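Local coordinates for protein hydrolase, alpha/beta hydrolase FOLD family (Staphylococcus aureus, PDB 2XMZ) that probably catalyses the formation of 2-succinyl-6-hydroxy-2,4-cyclohexadiene-1-carboxylate in menaquinone biosynthesis, as a lyase built on the alpha/beta-hydrolase fold, at residues 153-156 / 157-160; 172-175 / 176-180. One frame throughout, in Å; residues are numbered along the deposited sequence.

Contact 1: 153-156 / 157-160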
ATOM      1  N   GLU A 153      -4.754   2.018 -17.133  1.00 35.43           N
ATOM      2  CA  GLU A 153      -6.124   1.483 -17.081  1.00 36.03           C
ATOM      3  C   GLU A 153      -6.312   0.157 -17.825  1.00 36.04           C
ATOM      4  O   GLU A 153      -7.191  -0.617 -17.478  1.00 36.77           O
ATOM      5  CB  GLU A 153      -7.111   2.480 -17.696  1.00 37.40           C
ATOM      6  CG  GLU A 153      -7.486   3.668 -16.822  1.00 38.94           C
ATOM      7  CD  GLU A 153      -8.577   4.543 -17.437  1.00 41.95           C
ATOM      8  OE1 GLU A 153      -9.122   4.190 -18.507  1.00 42.59           O
ATOM      9  OE2 GLU A 153      -8.908   5.584 -16.835  1.00 44.14           O
ATOM     10  N   LYS A 154      -5.523  -0.074 -18.875  1.00 35.85           N
ATOM     11  CA  LYS A 154      -5.692  -1.266 -19.736  1.00 36.51           C
ATOM     12  C   LYS A 154      -4.820  -2.454 -19.341  1.00 35.32           C
ATOM     13  O   LYS A 154      -4.861  -3.486 -20.008  1.00 36.20           O
ATOM     14  CB  LYS A 154      -5.420  -0.925 -21.203  1.00 37.45           C
ATOM     15  CG  LYS A 154      -6.342   0.104 -21.784  1.00 39.52           C
ATOM     16  CD  LYS A 154      -6.052   0.313 -23.271  1.00 41.62           C
ATOM     17  CE  LYS A 154      -6.373   1.735 -23.658  1.00 44.58           C
ATOM     18  NZ  LYS A 154      -7.825   1.950 -23.898  1.00 45.86           N
ATOM     19  N   LEU A 155      -4.025  -2.310 -18.279  1.00 33.65           N
ATOM     20  CA  LEU A 155      -3.180  -3.416 -17.810  1.00 32.81           C
ATOM     21  C   LEU A 155      -4.044  -4.581 -17.326  1.00 32.71           C
ATOM     22  O   LEU A 155      -5.077  -4.355 -16.699  1.00 32.76           O
ATOM     23  CB  LEU A 155      -2.206  -2.965 -16.714  1.00 31.67           C
ATOM     24  CG  LEU A 155      -0.998  -2.104 -17.109  1.00 31.57           C
ATOM     25  CD1 LEU A 155      -0.297  -1.624 -15.853  1.00 32.01           C
ATOM     26  CD2 LEU A 155      -0.029  -2.870 -17.995  1.00 32.93           C
ATOM     27  N   PRO A 156      -3.639  -5.831 -17.643  1.00 33.13           N
ATOM     28  CA  PRO A 156      -4.407  -7.006 -17.197  1.00 32.98           C
ATOM     29  C   PRO A 156      -4.643  -7.013 -15.680  1.00 31.31           C
ATOM     30  O   PRO A 156      -5.692  -7.461 -15.213  1.00 30.37           O
ATOM     31  CB  PRO A 156      -3.511  -8.184 -17.596  1.00 33.88           C
ATOM     32  CG  PRO A 156      -2.701  -7.687 -18.747  1.00 34.94           C
ATOM     33  CD  PRO A 156      -2.511  -6.199 -18.529  1.00 33.80           C
ATOM     34  N   LEU A 157      -3.671  -6.500 -14.928  1.00 29.79           N
ATOM     35  CA  LEU A 157      -3.778  -6.398 -13.487  1.00 29.09           C
ATOM     36  C   LEU A 157      -5.089  -5.737 -13.065  1.00 29.24           C
ATOM     37  O   LEU A 157      -5.660  -6.094 -12.034  1.00 29.69           O
ATOM     38  CB  LEU A 157      -2.595  -5.599 -12.930  1.00 27.85           C
ATOM     39  CG  LEU A 157      -2.400  -5.551 -11.411  1.00 27.79           C
ATOM     40  CD1 LEU A 157      -2.336  -6.960 -10.838  1.00 25.81           C
ATOM     41  CD2 LEU A 157      -1.134  -4.757 -11.087  1.00 28.51           C
ATOM     42  N   PHE A 158      -5.564  -4.787 -13.876  1.00 28.91           N
ATOM     43  CA  PHE A 158      -6.737  -4.000 -13.532  1.00 28.47           C
ATOM     44  C   PHE A 158      -8.009  -4.357 -14.289  1.00 29.57           C
ATOM     45  O   PHE A 158      -9.001  -3.639 -14.194  1.00 29.03           O
ATOM     46  CB  PHE A 158      -6.431  -2.520 -13.703  1.00 28.38           C
ATOM     47  CG  PHE A 158      -5.281  -2.058 -12.880  1.00 27.66           C
ATOM     48  CD1 PHE A 158      -5.343  -2.117 -11.493  1.00 27.93           C
ATOM     49  CD2 PHE A 158      -4.127  -1.561 -13.495  1.00 29.50           C
ATOM     50  CE1 PHE A 158      -4.260  -1.678 -10.708  1.00 29.92           C
ATOM     51  CE2 PHE A 158      -3.044  -1.137 -12.740  1.00 28.92           C
ATOM     52  CZ  PHE A 158      -3.114  -1.194 -11.334  1.00 28.56           C
ATOM     53  N   GLN A 159      -7.993  -5.473 -15.019  1.00 29.67           N
ATOM     54  CA  GLN A 159      -9.130  -5.851 -15.856  1.00 31.86           C
ATOM     55  C   GLN A 159     -10.453  -5.888 -15.074  1.00 32.02           C
ATOM     56  O   GLN A 159     -11.493  -5.458 -15.576  1.00 33.49           O
ATOM     57  CB  GLN A 159      -8.858  -7.194 -16.548  1.00 32.94           C
ATOM     58  CG  GLN A 159      -9.889  -7.590 -17.558  1.00 37.93           C
ATOM     59  CD  GLN A 159      -9.523  -8.854 -18.308  1.00 43.14           C
ATOM     60  OE1 GLN A 159     -10.188  -9.220 -19.287  1.00 46.97           O
ATOM     61  NE2 GLN A 159      -8.462  -9.530 -17.863  1.00 43.71           N
ATOM     62  N   SER A 160     -10.398  -6.374 -13.834  1.00 31.08           N
ATOM     63  CA  SER A 160     -11.587  -6.490 -12.992  1.00 31.66           C
ATOM     64  C   SER A 160     -12.238  -5.126 -12.710  1.00 31.71           C
ATOM     65  O   SER A 160     -13.433  -5.061 -12.439  1.00 32.53           O
ATOM     66  CB  SER A 160     -11.250  -7.175 -11.669  1.00 30.25           C
ATOM     67  OG  SER A 160     -10.458  -6.307 -10.875  1.00 28.82           O
TER
HETATM   68  O   HOH W   1      -9.006  -1.241 -15.649  1.00 19.46           O

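Contact 2: 172-175 / 176-180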
ATOM      1  N   ILE A 172     -11.307   6.579  -9.334  1.00 34.73           N
ATOM      2  CA  ILE A 172      -9.991   5.993  -9.583  1.00 33.56           C
ATOM      3  C   ILE A 172      -9.221   6.787 -10.652  1.00 33.46           C
ATOM      4  O   ILE A 172      -8.063   7.164 -10.422  1.00 31.97           O
ATOM      5  CB  ILE A 172     -10.089   4.500  -9.983  1.00 33.22           C
ATOM      6  CG1 ILE A 172     -10.543   3.659  -8.785  1.00 33.54           C
ATOM      7  CG2 ILE A 172      -8.738   3.986 -10.466  1.00 31.74           C
ATOM      8  CD1 ILE A 172     -10.987   2.259  -9.149  1.00 33.62           C
ATOM      9  N   ARG A 173      -9.872   7.036 -11.800  1.00 33.99           N
ATOM     10  CA  ARG A 173      -9.261   7.771 -12.919  1.00 34.52           C
ATOM     11  C   ARG A 173      -8.832   9.184 -12.515  1.00 34.85           C
ATOM     12  O   ARG A 173      -7.757   9.646 -12.894  1.00 33.91           O
ATOM     13  CB  ARG A 173     -10.208   7.835 -14.136  1.00 35.67           C
ATOM     14  CG  ARG A 173      -9.566   8.482 -15.357  1.00 35.63           C
ATOM     15  CD  ARG A 173     -10.449   8.467 -16.587  1.00 36.17           C
ATOM     16  NE  ARG A 173      -9.871   9.285 -17.652  1.00 35.72           N
ATOM     17  CZ  ARG A 173      -8.859   8.916 -18.437  1.00 35.65           C
ATOM     18  NH1 ARG A 173      -8.417   9.754 -19.361  1.00 34.82           N
ATOM     19  NH2 ARG A 173      -8.284   7.717 -18.308  1.00 32.87           N
ATOM     20  N   GLN A 174      -9.683   9.856 -11.745  1.00 35.87           N
ATOM     21  CA  GLN A 174      -9.406  11.198 -11.266  1.00 36.53           C
ATOM     22  C   GLN A 174      -8.211  11.214 -10.323  1.00 35.10           C
ATOM     23  O   GLN A 174      -7.356  12.107 -10.423  1.00 35.56           O
ATOM     24  CB  GLN A 174     -10.665  11.797 -10.597  1.00 37.86           C
ATOM     25  CG  GLN A 174     -10.450  13.092  -9.816  0.50 38.57           C
ATOM     26  CD  GLN A 174      -9.832  12.876  -8.444  0.50 38.02           C
ATOM     27  OE1 GLN A 174      -8.972  13.648  -8.012  0.50 37.32           O
ATOM     28  NE2 GLN A 174     -10.253  11.808  -7.760  0.50 39.45           N
ATOM     29  N   GLN A 175      -8.160  10.234  -9.416  1.00 34.04           N
ATOM     30  CA  GLN A 175      -7.081  10.108  -8.451  1.00 31.79           C
ATOM     31  C   GLN A 175      -5.744   9.902  -9.163  1.00 29.80           C
ATOM     32  O   GLN A 175      -4.723  10.474  -8.762  1.00 29.43           O
ATOM     33  CB  GLN A 175      -7.353   8.968  -7.475  1.00 31.61           C
ATOM     34  CG  GLN A 175      -8.239   9.339  -6.265  1.00 35.14           C
ATOM     35  CD  GLN A 175      -8.836   8.129  -5.549  1.00 37.34           C
ATOM     36  OE1 GLN A 175      -8.390   6.989  -5.737  1.00 37.77           O
ATOM     37  NE2 GLN A 175      -9.849   8.374  -4.721  1.00 39.37           N
ATOM     38  N   ARG A 176      -5.761   9.099 -10.224  1.00 27.75           N
ATOM     39  CA  ARG A 176      -4.566   8.866 -11.039  1.00 26.34           C
ATOM     40  C   ARG A 176      -4.148  10.139 -11.828  1.00 26.05           C
ATOM     41  O   ARG A 176      -2.969  10.523 -11.845  1.00 24.04           O
ATOM     42  CB  ARG A 176      -4.805   7.685 -11.998  1.00 26.32           C
ATOM     43  CG  ARG A 176      -5.094   6.327 -11.283  1.00 26.00           C
ATOM     44  CD  ARG A 176      -5.339   5.235 -12.312  1.00 25.99           C
ATOM     45  NE  ARG A 176      -5.333   3.886 -11.742  1.00 24.27           N
ATOM     46  CZ  ARG A 176      -5.928   2.833 -12.296  1.00 23.33           C
ATOM     47  NH1 ARG A 176      -6.597   2.954 -13.442  1.00 23.10           N
ATOM     48  NH2 ARG A 176      -5.848   1.649 -11.700  1.00 24.98           N
ATOM     49  N   LEU A 177      -5.126  10.788 -12.465  1.00 27.61           N
ATOM     50  CA  LEU A 177      -4.884  11.972 -13.312  1.00 28.35           C
ATOM     51  C   LEU A 177      -4.374  13.160 -12.510  1.00 28.48           C
ATOM     52  O   LEU A 177      -3.715  14.066 -13.049  1.00 28.87           O
ATOM     53  CB  LEU A 177      -6.153  12.358 -14.082  1.00 30.59           C
ATOM     54  CG  LEU A 177      -6.644  11.377 -15.169  1.00 31.10           C
ATOM     55  CD1 LEU A 177      -7.957  11.856 -15.810  1.00 31.44           C
ATOM     56  CD2 LEU A 177      -5.587  11.154 -16.225  1.00 31.67           C
ATOM     57  N   SER A 178      -4.676  13.168 -11.214  1.00 27.54           N
ATOM     58  CA  SER A 178      -4.257  14.281 -10.378  1.00 27.78           C
ATOM     59  C   SER A 178      -2.824  14.101  -9.890  1.00 25.94           C
ATOM     60  O   SER A 178      -2.243  15.026  -9.335  1.00 25.80           O
ATOM     61  CB  SER A 178      -5.181  14.438  -9.188  1.00 28.29           C
ATOM     62  OG  SER A 178      -4.940  13.379  -8.293  1.00 27.86           O
ATOM     63  N   GLN A 179      -2.241  12.926 -10.106  1.00 23.59           N
ATOM     64  CA  GLN A 179      -0.856  12.720  -9.694  1.00 22.60           C
ATOM     65  C   GLN A 179       0.065  13.480 -10.623  1.00 23.17           C
ATOM     66  O   GLN A 179      -0.240  13.660 -11.791  1.00 24.07           O
ATOM     67  CB  GLN A 179      -0.489  11.227  -9.667  1.00 20.82           C
ATOM     68  CG  GLN A 179      -1.350  10.377  -8.730  1.00 21.24           C
ATOM     69  CD  GLN A 179      -1.478  10.974  -7.325  1.00 22.87           C
ATOM     70  OE1 GLN A 179      -0.487  11.422  -6.740  1.00 24.18           O
ATOM     71  NE2 GLN A 179      -2.703  10.968  -6.779  1.00 21.19           N
ATOM     72  N   SER A 180       1.172  13.972 -10.087  1.00 23.34           N
ATOM     73  CA  SER A 180       2.177  14.653 -10.898  1.00 24.06           C
ATOM     74  C   SER A 180       3.019  13.611 -11.651  1.00 23.94           C
ATOM     75  O   SER A 180       3.648  12.748 -11.009  1.00 21.86           O
ATOM     76  CB  SER A 180       3.058  15.475  -9.975  1.00 24.91           C
ATOM     77  OG  SER A 180       4.074  16.101 -10.712  1.00 27.68           O
TER

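Contact 1: 153-156 / 157-160
L155 lies alongside the F158 ring, meeting it obliquely: the two side chains point the same way, with L155 CB 4.0 Å from F158 CD2 and the methyl CD1 reaching toward CE2. In both residues CG stands anti to the carbonyl carbon (chi1 -74° in L155, -58° in F158), which aligns the leucine branch with the ring. L157 lies over one face of that ring, its CG above the ring centre. The backbone carrying these groups winds into a 3-10 turn. F158 N donates to L155 O at 2.9 Å, and Q159 N donates to P156 O at 3.0 Å, the second bond being nearly straight at 170°. Both donors stand well above the carbonyl planes, in keeping with the tight i to i+3 winding. P156, lacking an N-H, sits in the first turn of this 3-10 segment. A water bridges the backbone as well, lying 2.7 Å from E153 O and 2.8 Å from F158 O. The turn belongs to the helical insertion between strands 110-114 and 210-215, where L157 touches D218 and H245, residues that with S91 have a geometry consistent with a Ser-His-Asp triad. The chemistry thus divides in two: backbone bonds fix the turn, while L157 covers one face of an aromatic ring, L155 packs obliquely at CD2 and CE2, and R176 uses its pi system in a cation-pi contact.

Contact 2: 172-175 / 176-180
I172 and R176, an i to i+4 pair near the C-terminal end of helix 166-177, lie side by side and point the same way. The helix belongs to the insertion between strands 110-114 and 210-215 of the sheet, consistent with the helical cap of alpha/beta hydrolases. The methyl I172 CG2 sits over the centre of one face of the R176 guanidinium, 3.5 Å from CZ. With CG anti to the carbonyl carbon (chi1 -62°) and the chain extended from CG to NE, R176 runs back along the helix and lays its flat group across the isoleucine. W152 of helix 145-152 also packs on this arginine.

The next pair is oriented differently. R173 and L177 cross at a slant, and L177 CD1 lies over one face of the R173 guanidinium, 3.7 Å from NE. The R173 tip is committed elsewhere, NH2 forming a salt bridge with E153 and a hydrogen bond with N150. V149 of helix 145-152 touches both R173 and L177, so this side of the helix is built against its predecessor.

Regular i to i+4 backbone bonds join I172 O to R176 N, R173 O to L177 N and Q174 O to S178 N; the last is the most bent, at 132°. Near the end of the helix Q179 N turns to R176 O, and side chains satisfy the carbonyl of Q175. S178 OG, whose hydroxyl also pairs with R30, donates to Q175 O at 3.0 Å from above the carbonyl plane. The Q179 chain folds back at chi2 (-49°) and brings its amide to the same oxygen; NE2 also pairs with D28, and OE1 accepts from G54 N. Q175 O is therefore gripped from opposite faces of its plane, with Q179 NE2 at 2.9 Å.

How the contacts relate
From the N terminus, the chain leaves helix 145-152 and enters contact 1, which closes a tight turn in the following loop. It then continues into helix 166-177, where contact 2 covers the last turn and the exit toward helix 181-191. The two contacts lie in series, neither nesting nor crossing, with centres about 16 Å apart. They nevertheless touch: the E153-R173 salt bridge joins one to the other, and R176 NH1 packs against E153 CG. The example illustrates how two local, sequential turns become tertiary structure through charged side chains, here joining the loop to the helix that follows it.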